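Long-range contacts in Lin1909 protein (Listeria innocua, PDB 3FIJ), which probably hydrolyses gamma-glutamyl compounds such as gamma-glutamyl-gamma-aminobutyrate, as a class I glutamine amidotransferase-like protein, and binds manganese: residues A107-C115 with L232-T243; H143-H154 with K172-F181. All coordinates share one frame; numbering follows the deposited sequence.

Contact 1: residues A107-C115 with L232-T243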
loop_
_atom_site.group_PDB
_atom_site.type_symbol
_atom_site.label_atom_id
_atom_site.label_comp_id
_atom_site.label_asym_id
_atom_site.label_seq_id
_atom_site.Cartn_x
_atom_site.Cartn_y
_atom_site.Cartn_z
ATOM N N ALA A 107 -9.174 25.360 -40.405
ATOM C CA ALA A 107 -7.868 25.780 -40.901
ATOM C C ALA A 107 -7.279 24.778 -41.889
ATOM O O ALA A 107 -6.219 25.020 -42.468
ATOM C CB ALA A 107 -6.915 25.985 -39.732
ATOM N N GLY A 108 -7.967 23.651 -42.070
ATOM C CA GLY A 108 -7.504 22.629 -42.992
ATOM C C GLY A 108 -6.223 21.927 -42.571
ATOM O O GLY A 108 -5.590 21.241 -43.374
ATOM N N LYS A 109 -5.839 22.094 -41.311
ATOM C CA LYS A 109 -4.631 21.465 -40.798
ATOM C C LYS A 109 -4.911 20.012 -40.460
ATOM O O LYS A 109 -6.003 19.671 -40.021
ATOM C CB LYS A 109 -4.125 22.226 -39.569
ATOM C CG LYS A 109 -3.710 23.646 -39.899
ATOM C CD LYS A 109 -3.235 24.411 -38.680
ATOM C CE LYS A 109 -2.863 25.842 -39.063
ATOM N NZ LYS A 109 -2.592 26.681 -37.871
ATOM N N PRO A 110 -3.919 19.133 -40.662
ATOM C CA PRO A 110 -4.047 17.698 -40.390
ATOM C C PRO A 110 -4.333 17.348 -38.927
ATOM O O PRO A 110 -3.836 18.000 -38.010
ATOM C CB PRO A 110 -2.720 17.146 -40.879
ATOM C CG PRO A 110 -1.766 18.257 -40.535
ATOM C CD PRO A 110 -2.526 19.480 -41.002
ATOM N N ILE A 111 -5.135 16.306 -38.735
ATOM C CA ILE A 111 -5.547 15.835 -37.415
ATOM C C ILE A 111 -5.296 14.334 -37.278
ATOM O O ILE A 111 -5.716 13.556 -38.129
ATOM C CB ILE A 111 -7.067 16.054 -37.210
ATOM C CG1 ILE A 111 -7.403 17.535 -37.369
ATOM C CG2 ILE A 111 -7.519 15.478 -35.849
ATOM C CD1 ILE A 111 -8.904 17.823 -37.409
ATOM N N PHE A 112 -4.610 13.941 -36.208
ATOM C CA PHE A 112 -4.337 12.535 -35.916
ATOM C C PHE A 112 -4.920 12.293 -34.516
ATOM O O PHE A 112 -4.531 12.941 -33.539
ATOM C CB PHE A 112 -2.815 12.255 -35.961
ATOM C CG PHE A 112 -2.435 10.798 -35.727
ATOM C CD1 PHE A 112 -3.286 9.758 -36.108
ATOM C CD2 PHE A 112 -1.220 10.473 -35.128
ATOM C CE1 PHE A 112 -2.932 8.407 -35.893
ATOM C CE2 PHE A 112 -0.860 9.128 -34.913
ATOM C CZ PHE A 112 -1.722 8.097 -35.296
ATOM N N ALA A 113 -5.872 11.372 -34.430
ATOM C CA ALA A 113 -6.516 11.066 -33.159
ATOM C C ALA A 113 -6.224 9.640 -32.699
ATOM O O ALA A 113 -6.264 8.695 -33.489
ATOM C CB ALA A 113 -8.014 11.274 -33.284
ATOM N N ILE A 114 -5.945 9.494 -31.407
ATOM C CA ILE A 114 -5.635 8.199 -30.825
ATOM C C ILE A 114 -6.577 7.808 -29.675
ATOM O O ILE A 114 -6.859 8.618 -28.784
ATOM C CB ILE A 114 -4.158 8.184 -30.330
ATOM C CG1 ILE A 114 -3.210 8.144 -31.542
ATOM C CG2 ILE A 114 -3.919 7.004 -29.399
ATOM C CD1 ILE A 114 -1.726 8.301 -31.199
ATOM N N CYS A 115 -7.046 6.558 -29.704
ATOM C CA CYS A 115 -7.940 6.008 -28.681
ATOM C C CYS A 115 -9.111 6.957 -28.445
ATOM O O CYS A 115 -9.925 7.176 -29.332
ATOM C CB CYS A 115 -7.167 5.780 -27.371
ATOM S SG CYS A 115 -7.985 4.655 -26.214
ATOM N N LEU A 232 2.848 6.263 -38.698
ATOM C CA LEU A 232 1.612 6.991 -38.448
ATOM C C LEU A 232 1.928 8.410 -38.012
ATOM O O LEU A 232 1.384 9.372 -38.552
ATOM C CB LEU A 232 0.778 6.270 -37.384
ATOM C CG LEU A 232 -0.151 5.171 -37.919
ATOM C CD1 LEU A 232 0.609 4.272 -38.892
ATOM C CD2 LEU A 232 -0.729 4.372 -36.766
ATOM N N PHE A 233 2.818 8.551 -37.039
ATOM C CA PHE A 233 3.166 9.886 -36.576
ATOM C C PHE A 233 3.935 10.645 -37.657
ATOM O O PHE A 233 3.829 11.875 -37.762
ATOM C CB PHE A 233 3.994 9.820 -35.296
ATOM C CG PHE A 233 3.290 9.155 -34.150
ATOM C CD1 PHE A 233 3.459 7.798 -33.904
ATOM C CD2 PHE A 233 2.439 9.889 -33.321
ATOM C CE1 PHE A 233 2.795 7.178 -32.856
ATOM C CE2 PHE A 233 1.769 9.276 -32.268
ATOM C CZ PHE A 233 1.949 7.916 -32.037
ATOM N N GLN A 234 4.704 9.912 -38.463
ATOM C CA GLN A 234 5.484 10.520 -39.539
ATOM C C GLN A 234 4.527 11.165 -40.528
ATOM O O GLN A 234 4.738 12.302 -40.965
ATOM C CB GLN A 234 6.333 9.466 -40.256
ATOM C CG GLN A 234 7.270 10.045 -41.313
ATOM C CD GLN A 234 8.259 11.044 -40.732
ATOM O OE1 GLN A 234 9.108 10.694 -39.906
ATOM N NE2 GLN A 234 8.151 12.297 -41.157
ATOM N N ALA A 235 3.467 10.436 -40.870
ATOM C CA ALA A 235 2.459 10.932 -41.806
ATOM C C ALA A 235 1.842 12.236 -41.289
ATOM O O ALA A 235 1.694 13.200 -42.036
ATOM C CB ALA A 235 1.381 9.879 -42.012
ATOM N N LEU A 236 1.484 12.272 -40.011
ATOM C CA LEU A 236 0.905 13.485 -39.436
ATOM C C LEU A 236 1.856 14.667 -39.613
ATOM O O LEU A 236 1.443 15.750 -40.013
ATOM C CB LEU A 236 0.618 13.301 -37.945
ATOM C CG LEU A 236 0.247 14.613 -37.245
ATOM C CD1 LEU A 236 -1.073 15.154 -37.813
ATOM C CD2 LEU A 236 0.136 14.382 -35.744
ATOM N N VAL A 237 3.132 14.455 -39.307
ATOM C CA VAL A 237 4.118 15.519 -39.440
ATOM C C VAL A 237 4.367 15.877 -40.904
ATOM O O VAL A 237 4.489 17.055 -41.241
ATOM C CB VAL A 237 5.454 15.134 -38.755
ATOM C CG1 VAL A 237 6.558 16.118 -39.150
ATOM C CG2 VAL A 237 5.267 15.131 -37.236
ATOM N N ASP A 238 4.446 14.869 -41.771
ATOM C CA ASP A 238 4.659 15.123 -43.197
ATOM C C ASP A 238 3.518 15.970 -43.733
ATOM O O ASP A 238 3.726 16.953 -44.444
ATOM C CB ASP A 238 4.705 13.815 -43.998
ATOM C CG ASP A 238 5.983 13.044 -43.781
ATOM O OD1 ASP A 238 6.966 13.657 -43.311
ATOM O OD2 ASP A 238 6.012 11.832 -44.091
ATOM N N GLU A 239 2.305 15.573 -43.373
ATOM C CA GLU A 239 1.111 16.264 -43.815
ATOM C C GLU A 239 1.028 17.674 -43.231
ATOM O O GLU A 239 0.710 18.627 -43.943
ATOM C CB GLU A 239 -0.118 15.445 -43.430
ATOM C CG GLU A 239 -1.231 15.440 -44.465
ATOM C CD GLU A 239 -0.825 14.813 -45.790
ATOM O OE1 GLU A 239 -0.132 13.774 -45.791
ATOM O OE2 GLU A 239 -1.223 15.356 -46.841
ATOM N N SER A 240 1.326 17.829 -41.947
ATOM C CA SER A 240 1.259 19.162 -41.370
ATOM C C SER A 240 2.332 20.034 -42.008
ATOM O O SER A 240 2.254 21.261 -41.957
ATOM C CB SER A 240 1.421 19.122 -39.843
ATOM O OG SER A 240 2.741 18.797 -39.467
ATOM N N LYS A 241 3.326 19.402 -42.628
ATOM C CA LYS A 241 4.391 20.155 -43.277
ATOM C C LYS A 241 3.931 20.666 -44.632
ATOM O O LYS A 241 4.284 21.769 -45.046
ATOM C CB LYS A 241 5.654 19.309 -43.443
ATOM C CG LYS A 241 6.844 20.126 -43.929
ATOM C CD LYS A 241 8.170 19.427 -43.661
ATOM C CE LYS A 241 9.336 20.397 -43.826
ATOM N NZ LYS A 241 10.647 19.796 -43.429
ATOM N N LYS A 242 3.130 19.858 -45.314
ATOM C CA LYS A 242 2.604 20.233 -46.614
ATOM C C LYS A 242 1.738 21.481 -46.513
ATOM O O LYS A 242 1.366 22.064 -47.529
ATOM C CB LYS A 242 1.793 19.088 -47.205
ATOM C CG LYS A 242 2.621 17.864 -47.484
ATOM C CD LYS A 242 1.762 16.787 -48.086
ATOM C CE LYS A 242 2.568 15.555 -48.400
ATOM N NZ LYS A 242 1.693 14.528 -49.017
ATOM N N THR A 243 1.411 21.883 -45.287
ATOM C CA THR A 243 0.610 23.081 -45.072
ATOM C C THR A 243 1.497 24.149 -44.460
ATOM O O THR A 243 1.356 24.504 -43.292
ATOM C CB THR A 243 -0.552 22.860 -44.095
ATOM O OG1 THR A 243 -1.284 21.682 -44.455
ATOM C CG2 THR A 243 -1.482 24.062 -44.130
#
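Phe112 drives the edge of its ring into the face of Phe233, a T-shaped pair with planes 77° apart and centroids 5.4 Å apart. Its CE2 does the touching, reaching the rim of the Phe233 ring, 3.7 Å from Phe233 CE2. CB of Phe112 already heads for the helix, and with CG anti to the backbone N (chi1 -178°) the ring leans to the carbonyl side, toward Leu232 and Phe233. There CZ rests on Leu232 CB at 3.7 Å, while Leu236 CD2 packs 3.6 Å from Phe112 CB, at the edge of the ring. A flat phenyl suits this place: it slips between Leu232 O on one face and Ile114 CG1 on the other, with its edge left for Phe233. Two residues on, on the same side of the strand, Ile114 brings the end of its long branch to the same Phe233 ring, CD1 lying 3.8 Å from CE2. At the other end Pro110, compact and with no N-H to satisfy, fits tightly against the helix at Ser240: its CG is 3.4 Å from Ser240 CB, closer than usual for two carbons. The small serine leaves room for it, and Ser240 OG turns back to Val237 O of its own helix.

Strand 111-114 and helix 232-241 run nearly antiparallel, at 156°, with axes 8.8 Å apart. The strand lies in the parallel part of the central sheet between strands 64-67 and 212-215, and helix 31-40 flanks the same face, touching Phe233 and Ile114.

Contact 2: residues H143-H154 with K172-F181. With MN (manganese (II) ion), chain I.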
loop_
_atom_site.group_PDB
_atom_site.type_symbol
_atom_site.label_atom_id
_atom_site.label_comp_id
_atom_site.label_asym_id
_atom_site.label_seq_id
_atom_site.Cartn_x
_atom_site.Cartn_y
_atom_site.Cartn_z
ATOM N N HIS A 143 -10.737 -5.817 -25.391
ATOM C CA HIS A 143 -10.202 -4.555 -25.880
ATOM C C HIS A 143 -9.416 -3.812 -24.809
ATOM O O HIS A 143 -8.855 -2.746 -25.061
ATOM C CB HIS A 143 -11.323 -3.704 -26.479
ATOM C CG HIS A 143 -11.714 -4.143 -27.858
ATOM N ND1 HIS A 143 -11.079 -3.683 -28.993
ATOM C CD2 HIS A 143 -12.601 -5.079 -28.276
ATOM C CE1 HIS A 143 -11.556 -4.316 -30.051
ATOM N NE2 HIS A 143 -12.479 -5.168 -29.641
ATOM N N LEU A 144 -9.392 -4.381 -23.608
ATOM C CA LEU A 144 -8.594 -3.831 -22.517
ATOM C C LEU A 144 -7.594 -4.957 -22.295
ATOM O O LEU A 144 -7.773 -5.798 -21.420
ATOM C CB LEU A 144 -9.426 -3.604 -21.252
ATOM C CG LEU A 144 -8.605 -3.005 -20.099
ATOM C CD1 LEU A 144 -7.870 -1.755 -20.579
ATOM C CD2 LEU A 144 -9.522 -2.672 -18.923
ATOM N N GLN A 145 -6.559 -4.979 -23.128
ATOM C CA GLN A 145 -5.547 -6.023 -23.089
ATOM C C GLN A 145 -4.743 -6.061 -21.798
ATOM O O GLN A 145 -4.482 -5.031 -21.185
ATOM C CB GLN A 145 -4.597 -5.869 -24.281
ATOM C CG GLN A 145 -3.642 -4.698 -24.181
ATOM C CD GLN A 145 -2.769 -4.542 -25.421
ATOM O OE1 GLN A 145 -3.271 -4.405 -26.536
ATOM N NE2 GLN A 145 -1.455 -4.557 -25.227
ATOM N N ARG A 146 -4.362 -7.263 -21.393
ATOM C CA ARG A 146 -3.569 -7.455 -20.190
ATOM C C ARG A 146 -2.123 -7.640 -20.623
ATOM O O ARG A 146 -1.201 -7.456 -19.829
ATOM C CB ARG A 146 -4.068 -8.671 -19.400
ATOM C CG ARG A 146 -5.458 -8.483 -18.802
ATOM C CD ARG A 146 -5.549 -7.131 -18.104
ATOM N NE ARG A 146 -6.889 -6.822 -17.600
ATOM C CZ ARG A 146 -7.281 -5.605 -17.211
ATOM N NH1 ARG A 146 -6.433 -4.579 -17.270
ATOM N NH2 ARG A 146 -8.519 -5.413 -16.761
ATOM N N VAL A 147 -1.937 -8.012 -21.889
ATOM C CA VAL A 147 -0.607 -8.169 -22.467
ATOM C C VAL A 147 -0.042 -6.790 -22.234
ATOM O O VAL A 147 -0.807 -5.823 -22.203
ATOM C CB VAL A 147 -0.673 -8.365 -23.979
ATOM C CG1 VAL A 147 0.643 -8.919 -24.499
ATOM C CG2 VAL A 147 -1.837 -9.245 -24.324
ATOM N N ASP A 148 1.269 -6.658 -22.086
ATOM C CA ASP A 148 1.776 -5.324 -21.838
ATOM C C ASP A 148 1.509 -4.378 -23.016
ATOM O O ASP A 148 1.665 -4.726 -24.189
ATOM C CB ASP A 148 3.255 -5.360 -21.447
ATOM C CG ASP A 148 4.161 -5.573 -22.611
ATOM O OD1 ASP A 148 4.036 -6.630 -23.267
ATOM O OD2 ASP A 148 4.994 -4.672 -22.857
ATOM N N GLU A 149 1.058 -3.182 -22.651
ATOM C CA GLU A 149 0.681 -2.101 -23.558
ATOM C C GLU A 149 1.498 -1.897 -24.815
ATOM O O GLU A 149 0.979 -1.434 -25.828
ATOM C CB GLU A 149 0.658 -0.790 -22.778
ATOM C CG GLU A 149 1.908 -0.564 -21.956
ATOM C CD GLU A 149 1.870 0.741 -21.191
ATOM O OE1 GLU A 149 0.811 1.054 -20.598
ATOM O OE2 GLU A 149 2.900 1.451 -21.178
ATOM N N GLN A 150 2.773 -2.241 -24.752
ATOM C CA GLN A 150 3.669 -2.041 -25.875
ATOM C C GLN A 150 3.446 -2.998 -27.056
ATOM O O GLN A 150 3.799 -2.676 -28.194
ATOM C CB GLN A 150 5.107 -2.126 -25.346
ATOM C CG GLN A 150 6.173 -1.507 -26.211
ATOM C CD GLN A 150 7.438 -1.185 -25.424
ATOM O OE1 GLN A 150 7.897 -1.988 -24.607
ATOM N NE2 GLN A 150 8.011 -0.009 -25.670
ATOM N N LEU A 151 2.836 -4.155 -26.804
ATOM C CA LEU A 151 2.620 -5.134 -27.867
ATOM C C LEU A 151 1.180 -5.238 -28.373
ATOM O O LEU A 151 0.228 -4.969 -27.642
ATOM C CB LEU A 151 3.087 -6.510 -27.388
ATOM C CG LEU A 151 4.492 -6.544 -26.768
ATOM C CD1 LEU A 151 4.734 -7.893 -26.138
ATOM C CD2 LEU A 151 5.538 -6.249 -27.828
ATOM N N GLY A 152 1.033 -5.626 -29.638
ATOM C CA GLY A 152 -0.291 -5.777 -30.226
ATOM C C GLY A 152 -1.023 -6.930 -29.568
ATOM O O GLY A 152 -0.383 -7.813 -28.990
ATOM N N SER A 153 -2.353 -6.937 -29.639
ATOM C CA SER A 153 -3.122 -8.008 -29.019
ATOM C C SER A 153 -4.223 -8.574 -29.906
ATOM O O SER A 153 -4.487 -9.777 -29.879
ATOM C CB SER A 153 -3.725 -7.523 -27.694
ATOM O OG SER A 153 -4.626 -6.447 -27.899
ATOM N N HIS A 154 -4.891 -7.712 -30.668
ATOM C CA HIS A 154 -5.949 -8.181 -31.555
ATOM C C HIS A 154 -5.652 -7.797 -33.002
ATOM O O HIS A 154 -5.103 -6.722 -33.266
ATOM C CB HIS A 154 -7.347 -7.673 -31.108
ATOM C CG HIS A 154 -7.473 -6.179 -30.964
ATOM N ND1 HIS A 154 -6.884 -5.284 -31.829
ATOM C CD2 HIS A 154 -8.215 -5.434 -30.103
ATOM C CE1 HIS A 154 -7.256 -4.052 -31.512
ATOM N NE2 HIS A 154 -8.065 -4.118 -30.470
ATOM N N LYS A 172 -2.669 -6.941 -39.455
ATOM C CA LYS A 172 -1.659 -6.435 -38.521
ATOM C C LYS A 172 -2.184 -6.488 -37.080
ATOM O O LYS A 172 -3.351 -6.168 -36.834
ATOM C CB LYS A 172 -1.330 -4.982 -38.879
ATOM C CG LYS A 172 -0.639 -4.174 -37.792
ATOM C CD LYS A 172 0.845 -4.437 -37.754
ATOM C CE LYS A 172 1.542 -3.394 -36.897
ATOM N NZ LYS A 172 1.048 -2.038 -37.258
ATOM N N LEU A 173 -1.345 -6.895 -36.132
ATOM C CA LEU A 173 -1.785 -6.932 -34.741
ATOM C C LEU A 173 -1.524 -5.586 -34.089
ATOM O O LEU A 173 -0.429 -5.041 -34.166
ATOM C CB LEU A 173 -1.102 -8.052 -33.958
ATOM C CG LEU A 173 -1.936 -9.344 -33.843
ATOM C CD1 LEU A 173 -2.233 -9.896 -35.236
ATOM C CD2 LEU A 173 -1.188 -10.377 -33.021
ATOM N N VAL A 174 -2.555 -5.060 -33.446
ATOM C CA VAL A 174 -2.503 -3.751 -32.809
ATOM C C VAL A 174 -2.922 -3.836 -31.327
ATOM O O VAL A 174 -3.659 -4.743 -30.944
ATOM C CB VAL A 174 -3.424 -2.808 -33.614
ATOM C CG1 VAL A 174 -4.496 -2.220 -32.733
ATOM C CG2 VAL A 174 -2.593 -1.760 -34.316
ATOM N N ASN A 175 -2.458 -2.905 -30.492
ATOM C CA ASN A 175 -2.816 -2.963 -29.070
ATOM C C ASN A 175 -4.219 -2.422 -28.780
ATOM O O ASN A 175 -4.889 -1.917 -29.680
ATOM C CB ASN A 175 -1.767 -2.261 -28.194
ATOM C CG ASN A 175 -1.556 -0.799 -28.553
ATOM O OD1 ASN A 175 -2.182 -0.257 -29.466
ATOM N ND2 ASN A 175 -0.657 -0.151 -27.823
ATOM N N SER A 176 -4.665 -2.543 -27.529
ATOM C CA SER A 176 -6.008 -2.100 -27.173
ATOM C C SER A 176 -6.130 -1.780 -25.678
ATOM O O SER A 176 -5.849 -2.624 -24.828
ATOM C CB SER A 176 -7.010 -3.192 -27.578
ATOM O OG SER A 176 -8.344 -2.724 -27.577
ATOM N N LEU A 177 -6.544 -0.552 -25.374
ATOM C CA LEU A 177 -6.706 -0.093 -23.993
ATOM C C LEU A 177 -7.988 0.723 -23.865
ATOM O O LEU A 177 -7.958 1.864 -23.403
ATOM C CB LEU A 177 -5.526 0.790 -23.572
ATOM C CG LEU A 177 -4.162 0.150 -23.322
ATOM C CD1 LEU A 177 -4.320 -1.012 -22.348
ATOM C CD2 LEU A 177 -3.570 -0.346 -24.617
ATOM N N HIS A 178 -9.115 0.144 -24.257
ATOM C CA HIS A 178 -10.371 0.869 -24.183
ATOM C C HIS A 178 -11.558 -0.018 -23.835
ATOM O O HIS A 178 -11.513 -1.239 -24.016
ATOM C CB HIS A 178 -10.618 1.605 -25.508
ATOM C CG HIS A 178 -10.698 0.702 -26.706
ATOM N ND1 HIS A 178 -11.891 0.208 -27.189
ATOM C CD2 HIS A 178 -9.728 0.196 -27.502
ATOM C CE1 HIS A 178 -11.651 -0.565 -28.236
ATOM N NE2 HIS A 178 -10.349 -0.591 -28.449
ATOM N N HIS A 179 -12.604 0.601 -23.294
ATOM C CA HIS A 179 -13.804 -0.135 -22.943
ATOM C C HIS A 179 -15.022 0.499 -23.617
ATOM O O HIS A 179 -16.154 0.059 -23.408
ATOM C CB HIS A 179 -13.991 -0.216 -21.416
ATOM C CG HIS A 179 -14.670 0.975 -20.817
ATOM N ND1 HIS A 179 -14.064 2.205 -20.708
ATOM C CD2 HIS A 179 -15.920 1.123 -20.314
ATOM C CE1 HIS A 179 -14.910 3.065 -20.166
ATOM N NE2 HIS A 179 -16.042 2.433 -19.920
ATOM N N GLN A 180 -14.786 1.524 -24.437
ATOM C CA GLN A 180 -15.878 2.172 -25.166
ATOM C C GLN A 180 -15.612 2.037 -26.664
ATOM O O GLN A 180 -14.465 1.836 -27.077
ATOM C CB GLN A 180 -15.994 3.654 -24.797
ATOM C CG GLN A 180 -16.278 3.932 -23.329
ATOM C CD GLN A 180 -16.988 5.259 -23.124
ATOM O OE1 GLN A 180 -16.651 6.255 -23.761
ATOM N NE2 GLN A 180 -17.967 5.281 -22.228
ATOM N N PHE A 181 -16.666 2.130 -27.472
ATOM C CA PHE A 181 -16.527 2.014 -28.927
ATOM C C PHE A 181 -17.432 2.969 -29.689
ATOM O O PHE A 181 -18.438 3.452 -29.168
ATOM C CB PHE A 181 -16.901 0.616 -29.421
ATOM C CG PHE A 181 -16.262 -0.502 -28.675
ATOM C CD1 PHE A 181 -16.740 -0.883 -27.430
ATOM C CD2 PHE A 181 -15.195 -1.196 -29.230
ATOM C CE1 PHE A 181 -16.172 -1.948 -26.745
ATOM C CE2 PHE A 181 -14.612 -2.265 -28.558
ATOM C CZ PHE A 181 -15.098 -2.645 -27.311
HETATM MN MN MN I . -9.397 -2.438 -29.523
HETATM O O HOH W 1 -7.605 -1.108 -29.907
#
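His143 and His178 extend side by side in the same direction, their rings inclined at 47°, with His143 CB over the His178 face. Phe181, from the same segment as His178, points its edge at the face of His143, a T-shaped pair at 87°, with CE2 above the centre of the imidazole. His143 NE2 is held by Asp197, leaving ND1 for manganese at 2.2 Å. His178 NE2, His154 NE2, Ser176 OG and a water also bind the ion, and Glu201 completes the site. Imidazoles suit it, each offering one nitrogen to the metal. Ser176 OG also donates a hydrogen bond of 2.6 Å to His143 O; His178 N reaches that oxygen from the opposite face of the carbonyl.

Farther along, Ser153 and His154 both face Val174 in a classic beta bulge at the edge of the central sheet, their N atoms sharing Val174 O. Gly152 suits the close approach there, where a side chain would run into Leu173 O. The amides of Gln145 and Asn175 cross with planes 70° apart: Gln145 OE1 accepts from Ser176 N while its NE2 bonds to Leu151 O, and Asn175 ND2 meets Glu149 O at 2.9 Å while its OD1 accepts from His218 N.

In the fold
From the N terminus the chain lays down strands 6-10, 43-47 and 64-67 of the parallel half of the sheet before reaching 107-115. Contact 1 closes a loop of 116 residues, fastening strand 111-114 to the C-terminal helix 227-241. Contact 2 falls wholly within that loop and closes a much shorter one of 17 residues, joining the segment that leads into strand 154-158 to edge strand 172-174 and the loop after it. The two are nested without crossing and lie on opposite sides of the chain's centre, yet both reach the same sheet. They touch at Cys115, which packs on Leu177 and His178; with His218 and Glu220 it may form a Cys-His-Glu triad, as in relatives of this family.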